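Local atomic coordinates of ribosomal protein uL16 3-hydroxylase (PDB entry 4CCL), a protein that catalyses the iron- and 2-oxoglutarate-dependent 3-hydroxylation of an arginine in ribosomal protein uL16, acting as a growth-regulating homodimeric ribosomal oxygenase. Residues His88-Glu91 with Pro92-Ala95; Pro99-Glu102 with Leu103-Arg107; Gln260-His263 with Phe264-Trp267; Glu292-Asp295 with Ala296-Gly300. All blocks are in the same frame, centred on the assembly; numbering follows the deposited sequence.

Contact 1: residues His88-Glu91 with Pro92-Ala95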
loop_
_atom_site.group_PDB
_atom_site.type_symbol
_atom_site.label_atom_id
_atom_site.label_comp_id
_atom_site.label_asym_id
_atom_site.label_seq_id
_atom_site.Cartn_x
_atom_site.Cartn_y
_atom_site.Cartn_z
ATOM N N HIS B 88 21.699 -17.296 -12.956
ATOM C CA HIS B 88 20.486 -17.604 -13.700
ATOM C C HIS B 88 20.821 -18.254 -15.042
ATOM O O HIS B 88 20.233 -19.270 -15.411
ATOM C CB HIS B 88 19.642 -16.341 -13.919
ATOM C CG HIS B 88 19.076 -15.757 -12.659
ATOM N ND1 HIS B 88 18.081 -14.808 -12.659
ATOM C CD2 HIS B 88 19.373 -15.992 -11.356
ATOM C CE1 HIS B 88 17.786 -14.479 -11.413
ATOM N NE2 HIS B 88 18.553 -15.182 -10.605
ATOM N N TRP B 89 21.761 -17.657 -15.772
ATOM C CA TRP B 89 22.064 -18.094 -17.134
ATOM C C TRP B 89 23.251 -19.056 -17.279
ATOM O O TRP B 89 23.515 -19.552 -18.374
ATOM C CB TRP B 89 22.288 -16.861 -18.011
ATOM C CG TRP B 89 21.454 -15.695 -17.569
ATOM C CD1 TRP B 89 21.818 -14.707 -16.697
ATOM C CD2 TRP B 89 20.114 -15.409 -17.960
ATOM N NE1 TRP B 89 20.785 -13.819 -16.528
ATOM C CE2 TRP B 89 19.714 -14.230 -17.300
ATOM C CE3 TRP B 89 19.193 -16.031 -18.814
ATOM C CZ2 TRP B 89 18.460 -13.659 -17.455
ATOM C CZ3 TRP B 89 17.942 -15.467 -18.974
ATOM C CH2 TRP B 89 17.586 -14.294 -18.297
ATOM N N HIS B 90 23.956 -19.319 -16.181
ATOM C CA HIS B 90 25.143 -20.176 -16.208
ATOM C C HIS B 90 25.152 -21.133 -15.012
ATOM O O HIS B 90 25.170 -20.689 -13.866
ATOM C CB HIS B 90 26.408 -19.307 -16.201
ATOM C CG HIS B 90 27.607 -19.958 -16.818
ATOM N ND1 HIS B 90 28.712 -20.337 -16.085
ATOM C CD2 HIS B 90 27.889 -20.275 -18.106
ATOM C CE1 HIS B 90 29.614 -20.871 -16.888
ATOM N NE2 HIS B 90 29.137 -20.843 -18.123
ATOM N N GLU B 91 25.141 -22.438 -15.275
ATOM C CA GLU B 91 25.159 -23.442 -14.200
ATOM C C GLU B 91 26.471 -23.489 -13.390
ATOM O O GLU B 91 26.435 -23.508 -12.149
ATOM C CB GLU B 91 24.792 -24.847 -14.716
ATOM C CG GLU B 91 23.325 -25.070 -15.050
ATOM C CD GLU B 91 23.013 -26.537 -15.321
ATOM O OE1 GLU B 91 23.656 -27.407 -14.694
ATOM O OE2 GLU B 91 22.131 -26.821 -16.161
ATOM N N PRO B 92 27.632 -23.530 -14.080
ATOM C CA PRO B 92 28.894 -23.537 -13.329
ATOM C C PRO B 92 29.027 -22.348 -12.380
ATOM O O PRO B 92 29.599 -22.487 -11.299
ATOM C CB PRO B 92 29.954 -23.456 -14.431
ATOM C CG PRO B 92 29.316 -24.109 -15.598
ATOM C CD PRO B 92 27.869 -23.710 -15.528
ATOM N N THR B 93 28.492 -21.200 -12.779
ATOM C CA THR B 93 28.485 -20.028 -11.917
ATOM C C THR B 93 27.532 -20.257 -10.750
ATOM O O THR B 93 27.835 -19.896 -9.612
ATOM C CB THR B 93 28.096 -18.747 -12.689
ATOM O OG1 THR B 93 29.100 -18.451 -13.668
ATOM C CG2 THR B 93 27.975 -17.567 -11.737
ATOM N N ALA B 94 26.393 -20.882 -11.035
ATOM C CA ALA B 94 25.419 -21.206 -10.000
ATOM C C ALA B 94 26.044 -22.071 -8.916
ATOM O O ALA B 94 25.692 -21.951 -7.739
ATOM C CB ALA B 94 24.207 -21.901 -10.602
ATOM N N ALA B 95 26.976 -22.935 -9.315
ATOM C CA ALA B 95 27.704 -23.764 -8.350
ATOM C C ALA B 95 28.412 -22.963 -7.244
ATOM O O ALA B 95 28.568 -23.452 -6.124
ATOM C CB ALA B 95 28.689 -24.671 -9.060
#
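His90 ND1 is approached twice by Thr93. Thr93 OG1 shares a hydrogen bond with it at 3.1 Å in which either atom could be the donor, while the backbone N of Thr93 points a weaker one at the same nitrogen over 3.4 Å. The hydroxyl comes at the imidazole obliquely, and the histidine and threonine side chains cross at about a right angle. With CG opposite the backbone N (chi1 -154°), the ring of His90 swings forward over the start of the next turn, bringing ND1 within range of Thr93. Thr93 OG1 lies beside its own backbone N (chi1 -65°), a torsion that brings hydroxyl and amide to the same ring atom. Pro92 settles over a face of the same imidazole in a CH-pi contact, its CD 3.7 Å from the ring centroid, and Pro92 CG reaches His90 CE1 at 3.5 Å. The two bonds to ND1, one of them weak, and the proline over a face probably limit how the ring can rotate; its far nitrogen, NE2, has a weak hydrogen bond to Glu39. Behind the side chains the backbone closes the turn: Ala94 N donates to His90 O at 3.1 Å and Ala95 N to Glu91 O at 2.9 Å. The methyl of Ala94 also lies against Glu91 O. Thr93, which is buried, also packs on Leu111 and Ile113 of strand 108-116. The arrangement is a histidine N-cap opening the short helix 91-94, with proline in its first turn, which follows helix 86-89 and packs through Thr93 against strand 108-116.

Contact 2: residues Pro99-Glu102 with Leu103-Arg107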
loop_
_atom_site.group_PDB
_atom_site.type_symbol
_atom_site.label_atom_id
_atom_site.label_comp_id
_atom_site.label_asym_id
_atom_site.label_seq_id
_atom_site.Cartn_x
_atom_site.Cartn_y
_atom_site.Cartn_z
ATOM N N PRO B 99 28.264 -23.127 -1.498
ATOM C CA PRO B 99 28.995 -23.062 -0.223
ATOM C C PRO B 99 28.417 -22.071 0.793
ATOM O O PRO B 99 28.725 -22.171 1.980
ATOM C CB PRO B 99 30.397 -22.613 -0.651
ATOM C CG PRO B 99 30.531 -23.089 -2.046
ATOM C CD PRO B 99 29.168 -22.951 -2.649
ATOM N N PHE B 100 27.593 -21.137 0.336
ATOM C CA PHE B 100 27.087 -20.072 1.201
ATOM C C PHE B 100 25.763 -20.408 1.888
ATOM O O PHE B 100 25.159 -19.562 2.541
ATOM C CB PHE B 100 27.019 -18.746 0.442
ATOM C CG PHE B 100 28.368 -18.221 0.040
ATOM C CD1 PHE B 100 29.130 -17.469 0.922
ATOM C CD2 PHE B 100 28.884 -18.498 -1.215
ATOM C CE1 PHE B 100 30.373 -16.994 0.555
ATOM C CE2 PHE B 100 30.126 -18.025 -1.588
ATOM C CZ PHE B 100 30.871 -17.271 -0.702
ATOM N N ARG B 101 25.309 -21.644 1.713
ATOM C CA ARG B 101 24.084 -22.117 2.347
ATOM C C ARG B 101 24.176 -22.196 3.874
ATOM O O ARG B 101 23.176 -22.449 4.548
ATOM C CB ARG B 101 23.657 -23.460 1.755
ATOM C CG ARG B 101 23.254 -23.359 0.301
ATOM C CD ARG B 101 22.076 -24.271 -0.030
ATOM N NE ARG B 101 21.130 -23.828 -1.071
ATOM C CZ ARG B 101 21.376 -23.055 -2.133
ATOM N NH1 ARG B 101 22.575 -22.552 -2.394
ATOM N NH2 ARG B 101 20.380 -22.785 -2.963
ATOM N N GLU B 102 25.374 -21.985 4.414
ATOM C CA GLU B 102 25.542 -21.813 5.855
ATOM C C GLU B 102 24.802 -20.568 6.353
ATOM O O GLU B 102 24.602 -20.386 7.554
ATOM C CB GLU B 102 27.026 -21.740 6.218
ATOM C CG GLU B 102 27.788 -23.032 5.962
ATOM C CD GLU B 102 27.371 -24.155 6.892
ATOM O OE1 GLU B 102 26.756 -23.864 7.943
ATOM O OE2 GLU B 102 27.659 -25.328 6.575
ATOM N N LEU B 103 24.395 -19.726 5.408
ATOM C CA LEU B 103 23.556 -18.567 5.672
ATOM C C LEU B 103 22.214 -18.840 4.995
ATOM O O LEU B 103 22.158 -19.574 4.008
ATOM C CB LEU B 103 24.208 -17.307 5.092
ATOM C CG LEU B 103 25.439 -16.769 5.826
ATOM C CD1 LEU B 103 26.237 -15.825 4.938
ATOM C CD2 LEU B 103 25.021 -16.070 7.110
ATOM N N PRO B 104 21.126 -18.260 5.527
ATOM C CA PRO B 104 19.771 -18.604 5.075
ATOM C C PRO B 104 19.526 -18.326 3.592
ATOM O O PRO B 104 19.934 -17.279 3.090
ATOM C CB PRO B 104 18.875 -17.698 5.929
ATOM C CG PRO B 104 19.701 -17.350 7.117
ATOM C CD PRO B 104 21.106 -17.266 6.613
ATOM N N ASP B 105 18.864 -19.259 2.912
ATOM C CA ASP B 105 18.501 -19.087 1.506
ATOM C C ASP B 105 17.698 -17.812 1.269
ATOM O O ASP B 105 17.828 -17.177 0.224
ATOM C CB ASP B 105 17.691 -20.284 0.997
ATOM C CG ASP B 105 18.535 -21.529 0.815
ATOM O OD1 ASP B 105 19.774 -21.405 0.723
ATOM O OD2 ASP B 105 17.953 -22.633 0.754
ATOM N N TRP B 106 16.867 -17.440 2.237
ATOM C CA TRP B 106 15.978 -16.296 2.056
ATOM C C TRP B 106 16.727 -14.960 2.108
ATOM O O TRP B 106 16.298 -13.977 1.504
ATOM C CB TRP B 106 14.796 -16.346 3.040
ATOM C CG TRP B 106 15.079 -15.853 4.431
ATOM C CD1 TRP B 106 15.529 -16.588 5.492
ATOM C CD2 TRP B 106 14.898 -14.519 4.917
ATOM N NE1 TRP B 106 15.651 -15.790 6.604
ATOM C CE2 TRP B 106 15.270 -14.513 6.277
ATOM C CE3 TRP B 106 14.463 -13.324 4.334
ATOM C CZ2 TRP B 106 15.222 -13.362 7.061
ATOM C CZ3 TRP B 106 14.417 -12.181 5.113
ATOM C CH2 TRP B 106 14.792 -12.210 6.462
ATOM N N ARG B 107 17.852 -14.930 2.815
ATOM C CA ARG B 107 18.678 -13.725 2.877
ATOM C C ARG B 107 19.615 -13.547 1.679
ATOM O O ARG B 107 20.045 -12.431 1.387
ATOM C CB ARG B 107 19.482 -13.698 4.179
ATOM C CG ARG B 107 18.635 -13.504 5.428
ATOM C CD ARG B 107 18.342 -12.036 5.686
ATOM N NE ARG B 107 19.504 -11.343 6.237
ATOM C CZ ARG B 107 20.325 -10.569 5.532
ATOM N NH1 ARG B 107 20.112 -10.377 4.238
ATOM N NH2 ARG B 107 21.353 -9.981 6.123
HETATM O O HOH W 1 18.882 -25.139 -0.142
#
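Arg101 and Asp105 meet in a salt bridge held by charge alone: Arg101 NE lies 3.3 Å from Asp105 OD1, but this oxygen sits over a face of the guanidinium, toward its rim, and no N-H points at it. The two planar groups are turned 64° apart. A water supplies the directed link, accepting from Arg101 NE at the edge of the guanidinium, in its plane, at 2.8 Å, and donating to Asp105 OD2, also at 2.8 Å. NE thus meets one carboxylate oxygen through space and the other through the water. Arg101 leaves the backbone heading away from the following residues; bends at chi2 (-143°) and chi3 carry the guanidinium back to the aspartate. Asp105 has CG on the side opposite its carbonyl carbon (chi1 -73°), which turns the carboxylate toward the arginine. Below this bridge Leu103 N donates to Phe100 O at 3.0 Å, reaching it from above the carbonyl plane, and Leu103 CB rests 3.5 Å from the same oxygen. The leucine chain beyond packs on Trp9, Leu13 and Phe202, whereas the ring of Phe100 turns away to meet that of Phe132. Asp105 also makes backbone hydrogen bonds to the second subunit. The bond from Leu103 to Phe100 closes a beta turn with helical angles at Arg101 and Glu102, part of the connection into strand 108-116 of the JmjC domain, beside the dimer interface.

Contact 3: residues Gln260-His263 with Phe264-Trp267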
loop_
_atom_site.group_PDB
_atom_site.type_symbol
_atom_site.label_atom_id
_atom_site.label_comp_id
_atom_site.label_asym_id
_atom_site.label_seq_id
_atom_site.Cartn_x
_atom_site.Cartn_y
_atom_site.Cartn_z
ATOM N N GLN B 260 -3.401 -11.304 11.833
ATOM C CA GLN B 260 -4.263 -12.413 11.415
ATOM C C GLN B 260 -3.396 -13.590 10.966
ATOM O O GLN B 260 -2.453 -13.408 10.197
ATOM C CB GLN B 260 -5.239 -11.983 10.317
ATOM C CG GLN B 260 -6.233 -10.917 10.762
ATOM C CD GLN B 260 -7.444 -10.824 9.853
ATOM O OE1 GLN B 260 -7.869 -11.816 9.259
ATOM N NE2 GLN B 260 -8.007 -9.627 9.739
ATOM N N PRO B 261 -3.719 -14.800 11.447
ATOM C CA PRO B 261 -2.728 -15.884 11.515
ATOM C C PRO B 261 -2.095 -16.333 10.193
ATOM O O PRO B 261 -0.871 -16.449 10.127
ATOM C CB PRO B 261 -3.535 -17.044 12.110
ATOM C CG PRO B 261 -4.946 -16.760 11.711
ATOM C CD PRO B 261 -5.076 -15.269 11.782
ATOM N N GLU B 262 -2.902 -16.584 9.169
ATOM C CA GLU B 262 -2.381 -17.043 7.882
ATOM C C GLU B 262 -1.863 -15.940 6.959
ATOM O O GLU B 262 -0.890 -16.133 6.231
ATOM C CB GLU B 262 -3.401 -17.928 7.162
ATOM C CG GLU B 262 -3.590 -19.286 7.819
ATOM C CD GLU B 262 -2.288 -20.058 7.952
ATOM O OE1 GLU B 262 -1.864 -20.689 6.960
ATOM O OE2 GLU B 262 -1.687 -20.032 9.046
ATOM N N HIS B 263 -2.525 -14.788 7.000
ATOM C CA HIS B 263 -2.353 -13.745 5.992
ATOM C C HIS B 263 -0.930 -13.193 5.852
ATOM O O HIS B 263 -0.406 -13.099 4.735
ATOM C CB HIS B 263 -3.358 -12.615 6.235
ATOM C CG HIS B 263 -4.781 -13.056 6.116
ATOM N ND1 HIS B 263 -5.821 -12.414 6.769
ATOM C CD2 HIS B 263 -5.350 -14.068 5.427
ATOM C CE1 HIS B 263 -6.956 -13.016 6.482
ATOM N NE2 HIS B 263 -6.700 -14.029 5.665
ATOM N N PHE B 264 -0.304 -12.833 6.969
ATOM C CA PHE B 264 1.056 -12.304 6.912
ATOM C C PHE B 264 2.054 -13.342 6.409
ATOM O O PHE B 264 2.859 -13.058 5.517
ATOM C CB PHE B 264 1.522 -11.767 8.266
ATOM C CG PHE B 264 2.962 -11.338 8.269
ATOM C CD1 PHE B 264 3.457 -10.540 7.252
ATOM C CD2 PHE B 264 3.822 -11.739 9.276
ATOM C CE1 PHE B 264 4.771 -10.147 7.240
ATOM C CE2 PHE B 264 5.145 -11.346 9.270
ATOM C CZ PHE B 264 5.619 -10.548 8.249
ATOM N N LYS B 265 1.999 -14.532 6.995
ATOM C CA LYS B 265 2.873 -15.635 6.617
ATOM C C LYS B 265 2.753 -15.945 5.133
ATOM O O LYS B 265 3.750 -16.195 4.452
ATOM C CB LYS B 265 2.518 -16.881 7.427
ATOM C CG LYS B 265 3.251 -18.131 6.983
ATOM C CD LYS B 265 2.513 -19.389 7.401
ATOM C CE LYS B 265 2.246 -19.412 8.898
ATOM N NZ LYS B 265 1.436 -20.599 9.302
ATOM N N GLN B 266 1.520 -15.918 4.641
ATOM C CA GLN B 266 1.232 -16.243 3.256
ATOM C C GLN B 266 1.781 -15.161 2.338
ATOM O O GLN B 266 2.463 -15.463 1.350
ATOM C CB GLN B 266 -0.274 -16.407 3.056
ATOM C CG GLN B 266 -0.664 -17.180 1.816
ATOM C CD GLN B 266 -1.722 -18.223 2.111
ATOM O OE1 GLN B 266 -1.702 -18.858 3.166
ATOM N NE2 GLN B 266 -2.658 -18.399 1.186
ATOM N N TRP B 267 1.499 -13.901 2.669
ATOM C CA TRP B 267 2.037 -12.802 1.871
ATOM C C TRP B 267 3.551 -12.847 1.791
ATOM O O TRP B 267 4.116 -12.759 0.703
ATOM C CB TRP B 267 1.644 -11.427 2.403
ATOM C CG TRP B 267 2.557 -10.371 1.831
ATOM C CD1 TRP B 267 2.605 -9.949 0.531
ATOM C CD2 TRP B 267 3.575 -9.643 2.523
ATOM N NE1 TRP B 267 3.576 -8.992 0.377
ATOM C CE2 TRP B 267 4.191 -8.783 1.592
ATOM C CE3 TRP B 267 4.027 -9.621 3.850
ATOM C CZ2 TRP B 267 5.225 -7.917 1.931
ATOM C CZ3 TRP B 267 5.056 -8.759 4.187
ATOM C CH2 TRP B 267 5.643 -7.920 3.233
#
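Glu262 and His263 offer their carbonyls to the turn ahead, and this backbone part is the firm side of the contact. Gln266 N donates to Glu262 O at 2.9 Å, nearly along the C=O axis, and Trp267 N donates to His263 O at the same length with a straight N-H (168°). CB of Gln266 lies 3.2 Å from Glu262 O, and CB of Trp267 lies 3.5 Å from His263 O. Phe264 and Trp267 both carry CG opposite the backbone N, which sends their rings down one flank of the helix, where they meet edge to edge; Phe264 packs on Met254 of the second subunit, and the indole meets the rings of Tyr217 and Phe271. These are the opening turns of helix 263-272, following helix 244-258, in the ROXA-like winged-helix region. The other flank is looser and partly open to solvent. There Glu262 and Lys265 run alongside each other in the same direction, in a salt bridge three residues apart: Lys265 NZ donates to Glu262 OE2 at 3.2 Å, coming in on the syn side and 19° out of the carboxylate plane. Both chains must fold to reach it, the glutamate bending at chi2 (-56°) and the lysine at chi3. An alanine at Glu262 is likely to deprive the ammonium of Lys265 of this carboxylate and let its chain turn more freely. Lys265 also touches Asp317 and, on the second subunit, Met247.

Contact 4: residues Glu292-Asp295 with Ala296-Gly300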
loop_
_atom_site.group_PDB
_atom_site.type_symbol
_atom_site.label_atom_id
_atom_site.label_comp_id
_atom_site.label_asym_id
_atom_site.label_seq_id
_atom_site.Cartn_x
_atom_site.Cartn_y
_atom_site.Cartn_z
ATOM N N GLU B 292 4.519 -39.170 -17.712
ATOM C CA GLU B 292 5.833 -39.173 -18.353
ATOM C C GLU B 292 6.879 -38.509 -17.464
ATOM O O GLU B 292 8.074 -38.684 -17.669
ATOM C CB GLU B 292 5.816 -38.586 -19.777
ATOM C CG GLU B 292 5.357 -37.148 -19.912
ATOM C CD GLU B 292 4.233 -37.009 -20.921
ATOM O OE1 GLU B 292 3.436 -37.961 -21.045
ATOM O OE2 GLU B 292 4.146 -35.957 -21.591
ATOM N N ILE B 293 6.416 -37.764 -16.464
ATOM C CA ILE B 293 7.290 -37.268 -15.407
ATOM C C ILE B 293 7.572 -38.387 -14.414
ATOM O O ILE B 293 8.725 -38.610 -14.017
ATOM C CB ILE B 293 6.672 -36.058 -14.689
ATOM C CG1 ILE B 293 6.777 -34.823 -15.583
ATOM C CG2 ILE B 293 7.375 -35.805 -13.362
ATOM C CD1 ILE B 293 6.006 -33.645 -15.083
ATOM N N TYR B 294 6.508 -39.091 -14.029
ATOM C CA TYR B 294 6.634 -40.296 -13.218
ATOM C C TYR B 294 7.633 -41.230 -13.889
ATOM O O TYR B 294 8.614 -41.652 -13.274
ATOM C CB TYR B 294 5.274 -40.998 -13.081
ATOM C CG TYR B 294 5.266 -42.225 -12.180
ATOM C CD1 TYR B 294 5.875 -43.415 -12.573
ATOM C CD2 TYR B 294 4.635 -42.196 -10.942
ATOM C CE1 TYR B 294 5.866 -44.527 -11.758
ATOM C CE2 TYR B 294 4.618 -43.310 -10.120
ATOM C CZ TYR B 294 5.236 -44.471 -10.535
ATOM O OH TYR B 294 5.223 -45.580 -9.723
ATOM N N ASP B 295 7.377 -41.540 -15.157
ATOM C CA ASP B 295 8.220 -42.455 -15.914
ATOM C C ASP B 295 9.650 -41.944 -16.038
ATOM O O ASP B 295 10.589 -42.681 -15.748
ATOM C CB ASP B 295 7.630 -42.735 -17.299
ATOM C CG ASP B 295 6.404 -43.629 -17.241
ATOM O OD1 ASP B 295 6.303 -44.449 -16.304
ATOM O OD2 ASP B 295 5.539 -43.510 -18.135
ATOM N N ALA B 296 9.807 -40.690 -16.461
ATOM C CA ALA B 296 11.134 -40.090 -16.602
ATOM C C ALA B 296 11.946 -40.237 -15.324
ATOM O O ALA B 296 13.102 -40.649 -15.363
ATOM C CB ALA B 296 11.026 -38.623 -16.979
ATOM N N LEU B 297 11.330 -39.911 -14.193
ATOM C CA LEU B 297 12.005 -40.037 -12.906
ATOM C C LEU B 297 12.347 -41.490 -12.572
ATOM O O LEU B 297 13.480 -41.798 -12.203
ATOM C CB LEU B 297 11.164 -39.415 -11.793
ATOM C CG LEU B 297 11.152 -37.886 -11.785
ATOM C CD1 LEU B 297 10.269 -37.368 -10.666
ATOM C CD2 LEU B 297 12.569 -37.346 -11.653
ATOM N N LYS B 298 11.368 -42.380 -12.714
ATOM C CA LYS B 298 11.587 -43.801 -12.451
ATOM C C LYS B 298 12.546 -44.429 -13.463
ATOM O O LYS B 298 13.118 -45.490 -13.211
ATOM C CB LYS B 298 10.258 -44.559 -12.438
ATOM C CG LYS B 298 9.451 -44.364 -11.165
ATOM C CD LYS B 298 10.109 -45.069 -9.988
ATOM C CE LYS B 298 9.518 -44.616 -8.662
ATOM N NZ LYS B 298 8.062 -44.912 -8.554
ATOM N N GLN B 299 12.726 -43.758 -14.597
ATOM C CA GLN B 299 13.615 -44.234 -15.651
ATOM C C GLN B 299 15.053 -43.842 -15.329
ATOM O O GLN B 299 15.982 -44.202 -16.050
ATOM C CB GLN B 299 13.197 -43.630 -16.994
ATOM C CG GLN B 299 13.698 -44.358 -18.228
ATOM C CD GLN B 299 13.243 -43.685 -19.510
ATOM O OE1 GLN B 299 12.785 -42.543 -19.494
ATOM N NE2 GLN B 299 13.364 -44.395 -20.627
ATOM N N GLY B 300 15.230 -43.103 -14.238
ATOM C CA GLY B 300 16.552 -42.698 -13.795
ATOM C C GLY B 300 16.886 -41.241 -14.068
ATOM O O GLY B 300 17.853 -40.713 -13.519
#
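The phenol ring of Tyr294 has Lys298, one turn on, running obliquely past it. Lys298 CG touches Tyr294 CE1 at 3.6 Å, and the ammonium nitrogen NZ comes within 3.5 Å of Tyr294 CZ and 3.1 Å of Tyr294 OH. The ring extends outward because CG stands opposite the backbone N (chi1 -176°); the lysine doubles back at chi2 (-70°) and again at chi4 to keep pace with it. Both polar ends converge on Glu352, Tyr294 OH through a hydrogen bond and Lys298 NZ through a long, weak ion pair, while the ring itself packs on Leu351 and Leu357. A leucine at Tyr294 would probably leave Glu352 without its hydroxyl partner and the Lys298 chain without a ring to lie along. Underneath, Leu297 N donates to Ile293 O and Lys298 N to Tyr294 O, each at 2.9 Å, the latter in the carbonyl plane. These are the last turns of helix 290-298 in the winged-helix region, closed by a Schellman motif, in which Gly300 has a positive phi (105°) and two bonds run back into the last turn, one of them Gly300 N to Leu297 O at 3.0 Å. These backbone angles favour glycine at this position. On the buried flank Ile293 CG2 and Leu297 CD1 are 4.3 Å apart, and both residues, with Ala296, pack against Phe371 of strand 369-371.

Overall arrangement
From the N terminus, the four contacts follow one another in series; none crosses or encloses another, and each closes a local turn. Contact 1 links helices 86-89 and 91-94, and contact 2, about 16 Å away between centres, carries the chain on into strand 108-116 of the JmjC sheet. Much further along the chain, contact 3 starts helix 263-272 and contact 4 ends the next helix, 290-298, their centres about 36 Å apart in the winged-helix region. Contacts 2 and 3, whose nearest atoms are about 9 Å apart, both touch the second subunit. Contacts 1 and 4 lie on the same side of the chain's centre, with no touch between them.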